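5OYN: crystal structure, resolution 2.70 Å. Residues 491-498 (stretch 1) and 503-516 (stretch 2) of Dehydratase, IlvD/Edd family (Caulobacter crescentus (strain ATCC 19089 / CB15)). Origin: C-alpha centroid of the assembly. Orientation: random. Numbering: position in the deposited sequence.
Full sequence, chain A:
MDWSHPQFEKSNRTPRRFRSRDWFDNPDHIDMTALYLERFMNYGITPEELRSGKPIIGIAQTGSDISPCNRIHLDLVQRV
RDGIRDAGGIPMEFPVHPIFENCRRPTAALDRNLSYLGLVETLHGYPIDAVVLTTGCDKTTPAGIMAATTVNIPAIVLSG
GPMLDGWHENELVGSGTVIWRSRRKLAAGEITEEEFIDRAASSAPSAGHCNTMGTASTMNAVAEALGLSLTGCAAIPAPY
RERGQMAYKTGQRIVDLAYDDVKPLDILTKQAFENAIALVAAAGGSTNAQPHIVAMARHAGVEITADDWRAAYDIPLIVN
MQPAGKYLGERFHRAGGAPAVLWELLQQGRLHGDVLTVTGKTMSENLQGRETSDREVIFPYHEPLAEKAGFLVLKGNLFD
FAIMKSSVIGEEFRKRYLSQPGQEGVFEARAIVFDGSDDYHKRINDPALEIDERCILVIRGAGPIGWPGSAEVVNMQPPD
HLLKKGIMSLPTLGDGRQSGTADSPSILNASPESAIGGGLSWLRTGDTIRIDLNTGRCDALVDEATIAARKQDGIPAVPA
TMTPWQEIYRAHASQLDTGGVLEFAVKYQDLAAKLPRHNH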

# COMPACT_ATOMS: atom_id res chain seq x y z
N PRO A 491 -17.87 -16.70 -44.06
CA PRO A 491 -16.80 -15.74 -44.31
C PRO A 491 -17.21 -14.35 -43.85
O PRO A 491 -18.39 -13.99 -43.86
N THR A 492 -16.21 -13.57 -43.43
CA THR A 492 -16.45 -12.31 -42.76
C THR A 492 -15.48 -11.28 -43.30
O THR A 492 -14.33 -11.61 -43.63
N LEU A 493 -15.96 -10.04 -43.42
CA LEU A 493 -15.14 -8.96 -43.95
C LEU A 493 -15.69 -7.64 -43.45
O LEU A 493 -16.91 -7.48 -43.34
N GLY A 494 -14.80 -6.70 -43.15
CA GLY A 494 -15.22 -5.38 -42.71
C GLY A 494 -14.05 -4.43 -42.61
O GLY A 494 -12.89 -4.83 -42.70
N ASP A 495 -14.38 -3.14 -42.44
CA ASP A 495 -13.37 -2.10 -42.30
C ASP A 495 -13.02 -1.81 -40.84
O ASP A 495 -12.28 -0.86 -40.57
N GLY A 496 -13.55 -2.60 -39.91
CA GLY A 496 -13.15 -2.58 -38.53
C GLY A 496 -12.20 -3.71 -38.19
O GLY A 496 -11.54 -4.29 -39.06
N ARG A 497 -12.15 -4.03 -36.89
CA ARG A 497 -11.24 -5.03 -36.33
C ARG A 497 -12.04 -6.15 -35.68
O ARG A 497 -13.27 -6.18 -35.74
N GLN A 498 -11.33 -7.10 -35.07
CA GLN A 498 -11.96 -8.11 -34.23
C GLN A 498 -11.01 -8.39 -33.08
O GLN A 498 -9.81 -8.12 -33.17
N ASP A 503 -11.78 -16.47 -33.10
CA ASP A 503 -11.50 -17.66 -33.90
C ASP A 503 -12.25 -17.61 -35.23
O ASP A 503 -12.68 -18.63 -35.77
N SER A 504 -12.38 -16.40 -35.79
CA SER A 504 -13.02 -16.16 -37.07
C SER A 504 -11.96 -15.83 -38.11
O SER A 504 -11.19 -14.88 -37.89
N PRO A 505 -11.87 -16.56 -39.24
CA PRO A 505 -10.88 -16.22 -40.28
C PRO A 505 -11.32 -15.00 -41.09
O PRO A 505 -11.58 -15.08 -42.28
N SER A 506 -11.40 -13.86 -40.43
CA SER A 506 -12.00 -12.69 -41.04
C SER A 506 -11.01 -11.96 -41.92
O SER A 506 -9.79 -12.09 -41.78
N ILE A 507 -11.55 -11.15 -42.83
CA ILE A 507 -10.78 -10.18 -43.59
C ILE A 507 -10.97 -8.82 -42.92
O ILE A 507 -12.09 -8.30 -42.84
N LEU A 508 -9.87 -8.25 -42.43
CA LEU A 508 -9.93 -7.22 -41.40
C LEU A 508 -9.11 -6.01 -41.80
O LEU A 508 -8.23 -6.08 -42.66
N ASN A 509 -9.40 -4.90 -41.10
CA ASN A 509 -8.62 -3.67 -41.16
C ASN A 509 -8.64 -3.06 -42.56
O ASN A 509 -7.65 -2.44 -42.99
N ALA A 510 -9.76 -3.22 -43.27
CA ALA A 510 -9.82 -2.83 -44.67
C ALA A 510 -9.63 -1.33 -44.81
O ALA A 510 -10.40 -0.54 -44.25
N SER A 511 -8.58 -0.94 -45.54
CA SER A 511 -8.25 0.45 -45.78
C SER A 511 -8.25 0.74 -47.28
O SER A 511 -7.78 -0.09 -48.06
N PRO A 512 -8.78 1.89 -47.71
CA PRO A 512 -9.40 2.87 -46.80
C PRO A 512 -10.82 2.46 -46.43
O PRO A 512 -11.51 1.80 -47.21
N GLU A 513 -11.24 2.84 -45.22
CA GLU A 513 -12.53 2.42 -44.71
C GLU A 513 -13.66 3.04 -45.53
O GLU A 513 -13.48 4.01 -46.26
N SER A 514 -14.85 2.46 -45.36
CA SER A 514 -16.05 2.99 -46.00
C SER A 514 -16.19 4.49 -45.78
O SER A 514 -16.33 5.26 -46.74
N ALA A 515 -16.11 4.94 -44.53
CA ALA A 515 -16.51 6.30 -44.19
C ALA A 515 -15.63 7.38 -44.83
O ALA A 515 -15.98 8.57 -44.71
N ILE A 516 -14.52 7.03 -45.47
CA ILE A 516 -13.79 8.05 -46.22
C ILE A 516 -13.79 7.67 -47.70
O ILE A 516 -12.88 8.05 -48.45

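The backbone sets the frame for the side chains. Strand 492-494 runs parallel to the strand of stretch 2 that ends at Ser511, with axes 4° apart, and is tied to it at a single bridge, Leu493 with Ile507. Ile507 N donates to Thr492 O at 2.9 Å (168° at the hydrogen), and Gly494 N donates to Ile507 O at 3.2 Å (149°). The CA of Leu493 lies 3.3 Å from the same Ile507 O, a CA-H...O contact with 154° at the hydrogen.

At this bridge both CA-to-CB bonds run sideways and leave on the same face, where the side chains meet: Leu493 CD1 is 3.6 Å from Ile507 CG2. Leu493 is t at chi1 (166°) and Ile507 is m (-71°); chi2 is off a well in both, at 140° and 133°.

On the opposite face from this apolar pair, Thr492 and Ser506 carry a polar relay. Thr492 is p (37°), and its OG1 donates to Ser506 OG at 2.7 Å. Ser506 points toward stretch 1 and is m (-60°); its OG donates in turn to Gln498 OE1 at 2.9 Å. The Gln498 amide is used at both ends, since NE2 donates to Ser504 O at 3.2 Å with a nearly straight 167° angle. That reach is made by a side chain directed toward stretch 2, with chi1 p (77°); chi2 t (-174°) keeps CA to CD extended. Ser504 also points toward stretch 1, and its CB lies 3.7 Å from Gln498 OE1.

Leu508 packs against the extended glutamine. Its CA-to-CB bond is sideways, but with chi1 m (-64°) the end comes nearer, placing Leu508 CD2 3.6 Å from Gln498 CG and 3.5 Å from Arg497 C. The next residue, Asn509, has positive phi (63°) and a CB directed away, yet its m rotamer (-53°) brings OD1 to 3.7 Å from Arg497 CG. Asn509 N donates to Gly496 O at 3.0 Å.

At the other end, Asp495 takes chi1 p (63°), and OD2 accepts from Ser514 N at 3.1 Å (142°). Asp495 CB lies 4.3 Å from Ala510 CB. Asp495 OD2 is also 3.3 Å from Glu513 CB and 4.2 Å from Glu513 OE1, a close approach of like charges; both carboxylates also have hydrogen-bonding partners elsewhere in the structure. Ser511 and Pro512, the latter preceded by a cis peptide bond, point away and make no contact with stretch 1; Ser511 OG instead donates to Asn509 O at 2.9 Å.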

# COMPACT_ATOMS: atom_id res chain seq x y z
CB PRO A 491 -16.58 -15.80 -45.83
CG PRO A 491 -17.69 -16.65 -46.36
CD PRO A 491 -18.14 -17.53 -45.25
CB THR A 492 -16.29 -12.44 -41.23
OG1 THR A 492 -15.21 -13.34 -40.92
CG2 THR A 492 -17.57 -12.95 -40.58
CB LEU A 493 -15.12 -9.01 -45.49
CG LEU A 493 -14.58 -7.77 -46.21
CD1 LEU A 493 -13.76 -8.22 -47.38
CD2 LEU A 493 -15.73 -6.90 -46.69
CB ASP A 495 -13.82 -0.80 -43.01
CG ASP A 495 -15.09 -0.19 -42.40
OD1 ASP A 495 -15.77 -0.88 -41.62
OD2 ASP A 495 -15.39 0.99 -42.71
CB ARG A 497 -10.27 -4.37 -35.32
CG ARG A 497 -9.82 -2.95 -35.72
CD ARG A 497 -8.69 -2.41 -34.86
NE ARG A 497 -8.73 -2.98 -33.52
CZ ARG A 497 -9.44 -2.48 -32.51
NH1 ARG A 497 -10.14 -1.38 -32.69
NH2 ARG A 497 -9.43 -3.08 -31.33
CB GLN A 498 -12.26 -9.40 -34.99
CG GLN A 498 -11.03 -10.26 -35.21
CD GLN A 498 -11.32 -11.45 -36.09
OE1 GLN A 498 -12.45 -11.64 -36.56
NE2 GLN A 498 -10.31 -12.28 -36.31
CB ASP A 503 -11.85 -18.93 -33.12
CG ASP A 503 -13.27 -18.90 -32.57
OD1 ASP A 503 -13.86 -17.79 -32.47
OD2 ASP A 503 -13.81 -19.97 -32.22
CB SER A 504 -14.02 -15.01 -36.97
OG SER A 504 -15.10 -15.34 -36.13
CB PRO A 505 -10.84 -17.50 -41.13
CG PRO A 505 -12.22 -18.06 -41.01
CD PRO A 505 -12.73 -17.69 -39.63
CB SER A 506 -12.53 -11.73 -39.97
OG SER A 506 -13.51 -12.33 -39.15
CB ILE A 507 -11.22 -10.15 -45.07
CG1 ILE A 507 -10.77 -11.42 -45.76
CG2 ILE A 507 -10.61 -8.95 -45.79
CD1 ILE A 507 -11.85 -12.07 -46.57
CB LEU A 508 -9.38 -7.72 -40.06
CG LEU A 508 -10.17 -8.85 -39.44
CD1 LEU A 508 -9.24 -9.97 -39.10
CD2 LEU A 508 -10.86 -8.31 -38.21
CB ASN A 509 -7.17 -3.90 -40.70
CG ASN A 509 -7.08 -4.57 -39.34
OD1 ASN A 509 -8.04 -4.58 -38.56
ND2 ASN A 509 -5.91 -5.12 -39.03
CB ALA A 510 -11.16 -3.26 -45.28
CB SER A 511 -6.89 0.81 -45.17
OG SER A 511 -6.72 0.19 -43.91
CB PRO A 512 -9.38 4.17 -47.60
CG PRO A 512 -9.12 3.77 -49.06
CD PRO A 512 -8.93 2.29 -49.13
CB GLU A 513 -12.68 2.81 -43.24
CG GLU A 513 -12.68 4.30 -43.05
CD GLU A 513 -12.76 4.72 -41.61
OE1 GLU A 513 -13.84 4.54 -41.01
OE2 GLU A 513 -11.75 5.25 -41.09
CB SER A 514 -17.28 2.24 -45.47
OG SER A 514 -18.45 3.04 -45.53
CB ALA A 515 -16.50 6.48 -42.67
CB ILE A 516 -12.37 8.27 -45.68
CG1 ILE A 516 -11.51 7.02 -45.80
CG2 ILE A 516 -12.42 8.77 -44.25
CD1 ILE A 516 -10.02 7.35 -45.92